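Local coordinates for putative dehydratase (Mesorhizobium loti, PDB 2POZ), which is of unknown function but belongs to the mandelate racemase/muconate lactonizing enzyme family of the enolase superfamily and probably acts as a lyase, at residues S73-H78 and A91-I96; G133-D136 and E140-R143; K157-A162 and L169-R174. One frame throughout, in Å; residues are numbered along the deposited sequence.

How the interactions relate
Following the chain from its N terminus, interaction 1 comes first, closing a 12-residue connection and joining helix 68-78 to helix 87-108 in the N-terminal domain. Interaction 2 closes a three-residue link at the start of helix 138-144, and interaction 3 spans the hairpin turn that follows barrel strand 155-158. The three stand in series, none nested or crossed. Interactions 2 and 3 adjoin, with Ala135 O 3.4 Å from Leu169 CD1, and Arg188 binds residues of both. Interaction 1 lies about 17 Å from interaction 3 by nearest atoms within the chain, yet the assembly brings copies together: Asp77 OD2 is hydrogen-bonded to Arg174 N of a second subunit.

Interaction 1: S73-H78 and A91-I96; sequences STMYDH and AGISAI
Met75, present as selenomethionine, reaches across from helix 68-78 to lay its terminal methyl against the branch methyls of Ile93 and Ile96 on helix 87-108. Its CE atom is 3.8 Å from Ile96 CG2 and 4.0 Å from Ile93 CG2, so two residues one turn apart receive a single methyl group. The bend at the last torsion explains this: the chain runs outward to SE with chi2 extended (-172°), then turns at chi3 (-80°), which swings CE out of line and against the two methyls.

The two isoleucines meet the selenomethionine differently. Ile93 and Met75 run past one another in opposite directions: Ile93 CD1 lies 4.1 Å from Met75 CB near the base of the chain, while Ile93 CG2 meets its far end. Ile96 instead lies across the end of Met75, with its CD1 3.9 Å from Met75 SE. With CG2 anti to the backbone N, the branch methyl of each isoleucine is the one that meets Met75 CE. The contact is wholly apolar, and the helices meet here through side chains, the nearest CA pair, Met75 CA and Ile93 CA, being 7.3 Å apart.

This is buried helix-to-helix packing in the N-terminal alpha+beta domain, which in enolase-superfamily proteins caps the barrel. Helix 45-59 closes over the same seam, with Phe59 on Met75 and Leu55 on Ile93, while Leu60, just past that helix, packs on Ile96. Elsewhere on helix 87-108, Ala91 and Ala95 rest on Ala37 of strand 33-37, which joins this helical layer to the antiparallel sheet.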
loop_
_atom_site.group_PDB
_atom_site.type_symbol
_atom_site.label_atom_id
_atom_site.label_comp_id
_atom_site.label_asym_id
_atom_site.label_seq_id
_atom_site.Cartn_x
_atom_site.Cartn_y
_atom_site.Cartn_z
ATOM N N SER A 73 7.203 16.512 30.091
ATOM C CA SER A 73 5.804 16.299 29.740
ATOM C C SER A 73 4.956 17.563 29.918
ATOM O O SER A 73 4.076 17.849 29.101
ATOM C CB SER A 73 5.226 15.156 30.582
ATOM O OG SER A 73 3.836 15.014 30.358
ATOM N N THR A 74 5.218 18.316 30.984
ATOM C CA THR A 74 4.462 19.541 31.246
ATOM C C THR A 74 4.695 20.596 30.156
ATOM O O THR A 74 3.751 21.239 29.683
ATOM C CB THR A 74 4.851 20.143 32.614
ATOM O OG1 THR A 74 4.589 19.186 33.651
ATOM C CG2 THR A 74 4.051 21.405 32.886
HETATM N N MSE A 75 5.953 20.783 29.770
HETATM C CA MSE A 75 6.276 21.755 28.726
HETATM C C MSE A 75 5.688 21.298 27.397
HETATM O O MSE A 75 5.200 22.105 26.607
HETATM C CB MSE A 75 7.795 21.933 28.599
HETATM C CG MSE A 75 8.417 22.544 29.848
HETATM SE SE MSE A 75 10.283 23.032 29.660
HETATM C CE MSE A 75 11.067 21.289 29.920
ATOM N N TYR A 76 5.723 19.994 27.154
ATOM C CA TYR A 76 5.162 19.472 25.917
ATOM C C TYR A 76 3.658 19.715 25.891
ATOM O O TYR A 76 3.116 20.254 24.931
ATOM C CB TYR A 76 5.402 17.971 25.799
ATOM C CG TYR A 76 4.933 17.426 24.470
ATOM C CD1 TYR A 76 5.774 17.453 23.354
ATOM C CD2 TYR A 76 3.621 16.981 24.300
ATOM C CE1 TYR A 76 5.321 17.059 22.096
ATOM C CE2 TYR A 76 3.151 16.582 23.036
ATOM C CZ TYR A 76 4.008 16.628 21.941
ATOM O OH TYR A 76 3.557 16.261 20.690
ATOM N N ASP A 77 2.994 19.313 26.969
ATOM C CA ASP A 77 1.541 19.429 27.076
ATOM C C ASP A 77 0.920 20.812 27.162
ATOM O O ASP A 77 -0.181 21.026 26.655
ATOM C CB ASP A 77 1.041 18.638 28.290
ATOM C CG ASP A 77 1.213 17.145 28.125
ATOM O OD1 ASP A 77 1.589 16.716 27.013
ATOM O OD2 ASP A 77 0.975 16.403 29.108
ATOM N N HIS A 78 1.614 21.749 27.795
ATOM C CA HIS A 78 1.035 23.063 28.011
ATOM C C HIS A 78 1.623 24.276 27.316
ATOM O O HIS A 78 1.158 25.386 27.531
ATOM C CB HIS A 78 0.979 23.290 29.521
ATOM C CG HIS A 78 0.225 22.216 30.237
ATOM N ND1 HIS A 78 -1.137 22.059 30.104
ATOM C CD2 HIS A 78 0.650 21.184 31.005
ATOM C CE1 HIS A 78 -1.518 20.975 30.754
ATOM N NE2 HIS A 78 -0.454 20.426 31.309
ATOM N N ALA A 91 14.341 23.233 20.913
ATOM C CA ALA A 91 15.707 23.579 21.293
ATOM C C ALA A 91 15.625 24.176 22.704
ATOM O O ALA A 91 16.517 23.978 23.528
ATOM C CB ALA A 91 16.304 24.590 20.316
ATOM N N GLY A 92 14.541 24.896 22.983
ATOM C CA GLY A 92 14.364 25.482 24.303
ATOM C C GLY A 92 14.162 24.366 25.319
ATOM O O GLY A 92 14.807 24.310 26.372
ATOM N N ILE A 93 13.264 23.450 24.993
ATOM C CA ILE A 93 13.004 22.329 25.878
ATOM C C ILE A 93 14.268 21.489 26.073
ATOM O O ILE A 93 14.566 21.074 27.185
ATOM C CB ILE A 93 11.857 21.450 25.337
ATOM C CG1 ILE A 93 10.543 22.240 25.437
ATOM C CG2 ILE A 93 11.785 20.123 26.132
ATOM C CD1 ILE A 93 9.325 21.552 24.830
ATOM N N SER A 94 15.023 21.270 24.998
ATOM C CA SER A 94 16.246 20.473 25.066
ATOM C C SER A 94 17.275 21.073 26.016
ATOM O O SER A 94 17.888 20.363 26.814
ATOM C CB SER A 94 16.901 20.343 23.677
ATOM O OG SER A 94 16.059 19.705 22.738
ATOM N N ALA A 95 17.477 22.382 25.909
ATOM C CA ALA A 95 18.452 23.062 26.747
ATOM C C ALA A 95 18.105 22.871 28.220
ATOM O O ALA A 95 18.960 22.545 29.034
ATOM C CB ALA A 95 18.502 24.558 26.387
ATOM N N ILE A 96 16.836 23.066 28.544
ATOM C CA ILE A 96 16.354 22.919 29.908
ATOM C C ILE A 96 16.520 21.482 30.392
ATOM O O ILE A 96 17.004 21.253 31.497
ATOM C CB ILE A 96 14.864 23.341 29.999
ATOM C CG1 ILE A 96 14.773 24.866 29.900
ATOM C CG2 ILE A 96 14.239 22.832 31.307
ATOM C CD1 ILE A 96 13.386 25.396 29.678
#

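Interaction 2: G133-D136 and E140-R143; sequences GAAD and EFAR
Ala135 presses its methyl onto the ring of Phe141, which lies in the helix that begins just after it. The Ala135 CB atom is 3.6 Å from the centroid of the Phe141 ring and only 15° off its normal, a CH-pi contact over one face; the closest ring atom, Phe141 CD2, is 3.5 Å from Ala135 CB. Phe141 reaches this place with chi1 at -94°, well off a staggered setting. Its rim also meets backbone oxygens: Phe141 CE2 is 3.4 Å from Ala135 O, and Asp136 O lies near the ring plane at the edge. Val192 and Arg188 of helix 179-196 also touch the Phe141 side chain.

Glu140 supplies the polar half. Its side chain, extended beyond CG, runs back toward the loop, and OE1 accepts the Asp136 N-H at 2.9 Å, N to OE1, with an angle of 145° at the hydrogen. The donor comes from the anti side of the carboxylate, slightly out of its plane. Asp136 OD2 and Glu140 OE1, 5.1 Å apart, are like charges not in contact, whose repulsion the Asp136 OD1 to Arg188 NH2 salt bridge would probably ease. Since Thr137 N also bonds to OE1, one carboxylate oxygen satisfies two successive amides leading into helix 138-144, while Ala135 and Phe141 supply the apolar side.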
loop_
_atom_site.group_PDB
_atom_site.type_symbol
_atom_site.label_atom_id
_atom_site.label_comp_id
_atom_site.label_asym_id
_atom_site.label_seq_id
_atom_site.Cartn_x
_atom_site.Cartn_y
_atom_site.Cartn_z
ATOM N N GLY A 133 35.323 26.644 5.368
ATOM C CA GLY A 133 34.578 27.888 5.463
ATOM C C GLY A 133 34.706 28.929 4.366
ATOM O O GLY A 133 33.761 29.691 4.138
ATOM N N ALA A 134 35.848 28.981 3.687
ATOM C CA ALA A 134 36.051 29.965 2.626
ATOM C C ALA A 134 36.336 29.312 1.279
ATOM O O ALA A 134 36.566 29.998 0.285
ATOM C CB ALA A 134 37.208 30.913 3.001
ATOM N N ALA A 135 36.316 27.986 1.244
ATOM C CA ALA A 135 36.609 27.266 0.010
ATOM C C ALA A 135 35.561 27.491 -1.073
ATOM O O ALA A 135 34.369 27.308 -0.842
ATOM C CB ALA A 135 36.752 25.774 0.301
ATOM N N ASP A 136 36.015 27.898 -2.257
ATOM C CA ASP A 136 35.111 28.128 -3.380
ATOM C C ASP A 136 35.529 27.287 -4.584
ATOM O O ASP A 136 34.754 26.472 -5.082
ATOM C CB ASP A 136 35.086 29.616 -3.755
ATOM C CG ASP A 136 34.116 29.924 -4.901
ATOM O OD1 ASP A 136 33.248 29.081 -5.215
ATOM O OD2 ASP A 136 34.217 31.022 -5.490
ATOM N N GLU A 140 40.766 25.148 -3.791
ATOM C CA GLU A 140 40.723 25.647 -2.422
ATOM C C GLU A 140 40.169 24.549 -1.511
ATOM O O GLU A 140 40.534 24.459 -0.339
ATOM C CB GLU A 140 39.872 26.922 -2.342
ATOM C CG GLU A 140 40.461 28.051 -3.192
ATOM C CD GLU A 140 39.622 29.315 -3.198
ATOM O OE1 GLU A 140 38.375 29.217 -3.200
ATOM O OE2 GLU A 140 40.217 30.414 -3.223
ATOM N N PHE A 141 39.289 23.711 -2.050
ATOM C CA PHE A 141 38.754 22.612 -1.262
ATOM C C PHE A 141 39.901 21.637 -1.030
ATOM O O PHE A 141 40.037 21.088 0.058
ATOM C CB PHE A 141 37.593 21.931 -1.997
ATOM C CG PHE A 141 36.244 22.466 -1.605
ATOM C CD1 PHE A 141 35.543 21.905 -0.542
ATOM C CD2 PHE A 141 35.698 23.564 -2.266
ATOM C CE1 PHE A 141 34.316 22.430 -0.138
ATOM C CE2 PHE A 141 34.476 24.100 -1.875
ATOM C CZ PHE A 141 33.780 23.535 -0.810
ATOM N N ALA A 142 40.745 21.451 -2.045
ATOM C CA ALA A 142 41.889 20.547 -1.930
ATOM C C ALA A 142 42.861 21.011 -0.842
ATOM O O ALA A 142 43.356 20.197 -0.054
ATOM C CB ALA A 142 42.615 20.436 -3.270
ATOM N N ARG A 143 43.134 22.311 -0.799
ATOM C CA ARG A 143 44.034 22.866 0.211
ATOM C C ARG A 143 43.411 22.778 1.601
ATOM O O ARG A 143 44.107 22.585 2.587
ATOM C CB ARG A 143 44.341 24.348 -0.065
ATOM C CG ARG A 143 45.160 24.648 -1.311
ATOM C CD ARG A 143 46.560 24.046 -1.239
ATOM N NE ARG A 143 47.174 24.161 0.084
ATOM C CZ ARG A 143 47.484 25.302 0.701
ATOM N NH1 ARG A 143 47.251 26.481 0.135
ATOM N NH2 ARG A 143 48.035 25.260 1.908
#

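Interaction 3: K157-A162 and L169-R174; sequences KFYPLA and LQHVTR
Tyr159, just after the first strand of the TIM-barrel-like domain, 155-158, meets His171 and Val172, just past the returning strand 168-170 of a beta hairpin, and Ala162 meets that strand itself. Tyr159 holds CG anti to its own amide nitrogen (chi1 176°), which extends the ring toward His171 and Val172. Its OH accepts the N-H of Val172 at 3.0 Å, N to OH, with 150° at the hydrogen; the donor lies near the ring plane, at the edge. His171 lies obliquely to the phenol, planes at 46°, and its CD2 is 3.6 Å from Tyr159 CZ. A phenylalanine in place of Tyr159 would probably leave the Val172 amide without this acceptor and the turn out of the hairpin less firmly fixed. Leu161 follows, its CB 3.6 Å from Val172 CG2, a methyl that also sits beside the tyrosine oxygen. Arg188 takes the carbonyl oxygens of Pro160 and Ala162 through NH1. At the mouth of the hairpin, Ala162 CB lies 4.2 Å from Leu169 CB, and Ala162 CA makes a CA-H...O contact with Gln170 O at 3.4 Å.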
loop_
_atom_site.group_PDB
_atom_site.type_symbol
_atom_site.label_atom_id
_atom_site.label_comp_id
_atom_site.label_asym_id
_atom_site.label_seq_id
_atom_site.Cartn_x
_atom_site.Cartn_y
_atom_site.Cartn_z
ATOM N N LYS A 157 33.607 15.737 6.623
ATOM C CA LYS A 157 32.294 16.030 6.055
ATOM C C LYS A 157 32.340 17.431 5.467
ATOM O O LYS A 157 32.972 18.326 6.034
ATOM C CB LYS A 157 31.176 15.976 7.108
ATOM C CG LYS A 157 29.789 16.125 6.461
ATOM C CD LYS A 157 28.627 15.863 7.421
ATOM C CE LYS A 157 28.213 17.111 8.178
ATOM N NZ LYS A 157 27.112 16.797 9.150
ATOM N N PHE A 158 31.674 17.629 4.333
ATOM C CA PHE A 158 31.653 18.947 3.712
ATOM C C PHE A 158 30.436 19.162 2.821
ATOM O O PHE A 158 29.829 18.213 2.329
ATOM C CB PHE A 158 32.950 19.185 2.918
ATOM C CG PHE A 158 33.183 18.196 1.809
ATOM C CD1 PHE A 158 33.044 18.578 0.481
ATOM C CD2 PHE A 158 33.555 16.882 2.095
ATOM C CE1 PHE A 158 33.271 17.667 -0.557
ATOM C CE2 PHE A 158 33.783 15.966 1.067
ATOM C CZ PHE A 158 33.642 16.361 -0.264
ATOM N N TYR A 159 30.087 20.432 2.645
ATOM C CA TYR A 159 28.954 20.864 1.828
ATOM C C TYR A 159 29.572 21.371 0.524
ATOM O O TYR A 159 30.249 22.396 0.512
ATOM C CB TYR A 159 28.221 21.993 2.568
ATOM C CG TYR A 159 27.067 22.621 1.822
ATOM C CD1 TYR A 159 25.893 21.902 1.569
ATOM C CD2 TYR A 159 27.138 23.947 1.386
ATOM C CE1 TYR A 159 24.814 22.491 0.904
ATOM C CE2 TYR A 159 26.066 24.547 0.721
ATOM C CZ TYR A 159 24.906 23.812 0.487
ATOM O OH TYR A 159 23.842 24.413 -0.137
ATOM N N PRO A 160 29.348 20.660 -0.592
ATOM C CA PRO A 160 29.920 21.070 -1.877
ATOM C C PRO A 160 29.052 21.940 -2.774
ATOM O O PRO A 160 29.449 22.258 -3.898
ATOM C CB PRO A 160 30.212 19.736 -2.537
ATOM C CG PRO A 160 28.963 18.957 -2.185
ATOM C CD PRO A 160 28.750 19.313 -0.697
ATOM N N LEU A 161 27.881 22.341 -2.289
ATOM C CA LEU A 161 26.969 23.129 -3.108
ATOM C C LEU A 161 26.943 24.641 -2.858
ATOM O O LEU A 161 26.087 25.337 -3.402
ATOM C CB LEU A 161 25.543 22.558 -2.963
ATOM C CG LEU A 161 25.365 21.039 -3.128
ATOM C CD1 LEU A 161 23.887 20.652 -2.940
ATOM C CD2 LEU A 161 25.864 20.605 -4.518
ATOM N N ALA A 162 27.868 25.162 -2.056
ATOM C CA ALA A 162 27.864 26.603 -1.762
ATOM C C ALA A 162 28.169 27.462 -2.993
ATOM O O ALA A 162 29.001 27.105 -3.827
ATOM C CB ALA A 162 28.857 26.925 -0.644
ATOM N N LEU A 169 29.936 33.006 0.741
ATOM C CA LEU A 169 29.387 31.761 0.230
ATOM C C LEU A 169 28.068 31.512 0.950
ATOM O O LEU A 169 27.951 31.769 2.150
ATOM C CB LEU A 169 30.366 30.618 0.501
ATOM C CG LEU A 169 31.731 30.801 -0.169
ATOM C CD1 LEU A 169 32.783 30.002 0.571
ATOM C CD2 LEU A 169 31.643 30.384 -1.622
ATOM N N GLN A 170 27.070 31.028 0.219
ATOM C CA GLN A 170 25.764 30.760 0.814
ATOM C C GLN A 170 25.184 29.469 0.259
ATOM O O GLN A 170 25.638 28.973 -0.771
ATOM C CB GLN A 170 24.802 31.910 0.512
ATOM C CG GLN A 170 24.597 32.160 -0.972
ATOM C CD GLN A 170 23.675 33.332 -1.243
ATOM O OE1 GLN A 170 23.792 34.385 -0.611
ATOM N NE2 GLN A 170 22.758 33.164 -2.197
ATOM N N HIS A 171 24.171 28.940 0.939
ATOM C CA HIS A 171 23.523 27.709 0.501
ATOM C C HIS A 171 22.822 27.867 -0.846
ATOM O O HIS A 171 22.667 28.974 -1.368
ATOM C CB HIS A 171 22.486 27.241 1.529
ATOM C CG HIS A 171 23.075 26.750 2.814
ATOM N ND1 HIS A 171 23.504 27.601 3.812
ATOM C CD2 HIS A 171 23.320 25.496 3.258
ATOM C CE1 HIS A 171 23.988 26.889 4.815
ATOM N NE2 HIS A 171 23.889 25.608 4.503
ATOM N N VAL A 172 22.373 26.738 -1.384
ATOM C CA VAL A 172 21.665 26.704 -2.651
ATOM C C VAL A 172 20.410 27.569 -2.600
ATOM O O VAL A 172 19.698 27.601 -1.594
ATOM C CB VAL A 172 21.232 25.262 -3.004
ATOM C CG1 VAL A 172 20.300 25.276 -4.202
ATOM C CG2 VAL A 172 22.459 24.400 -3.294
ATOM N N THR A 173 20.146 28.270 -3.695
ATOM C CA THR A 173 18.958 29.098 -3.787
ATOM C C THR A 173 17.895 28.377 -4.624
ATOM O O THR A 173 18.173 27.877 -5.718
ATOM C CB THR A 173 19.275 30.474 -4.423
ATOM O OG1 THR A 173 20.037 31.260 -3.496
ATOM C CG2 THR A 173 17.983 31.219 -4.768
ATOM N N ARG A 174 16.687 28.307 -4.072
ATOM C CA ARG A 174 15.543 27.676 -4.722
ATOM C C ARG A 174 15.822 26.302 -5.346
ATOM O O ARG A 174 15.343 25.996 -6.444
ATOM C CB ARG A 174 14.962 28.645 -5.768
ATOM C CG ARG A 174 14.537 29.992 -5.164
ATOM C CD ARG A 174 13.930 30.926 -6.203
ATOM N NE ARG A 174 14.910 31.803 -6.840
ATOM C CZ ARG A 174 15.447 32.882 -6.273
ATOM N NH1 ARG A 174 15.116 33.240 -5.043
ATOM N NH2 ARG A 174 16.307 33.621 -6.956
#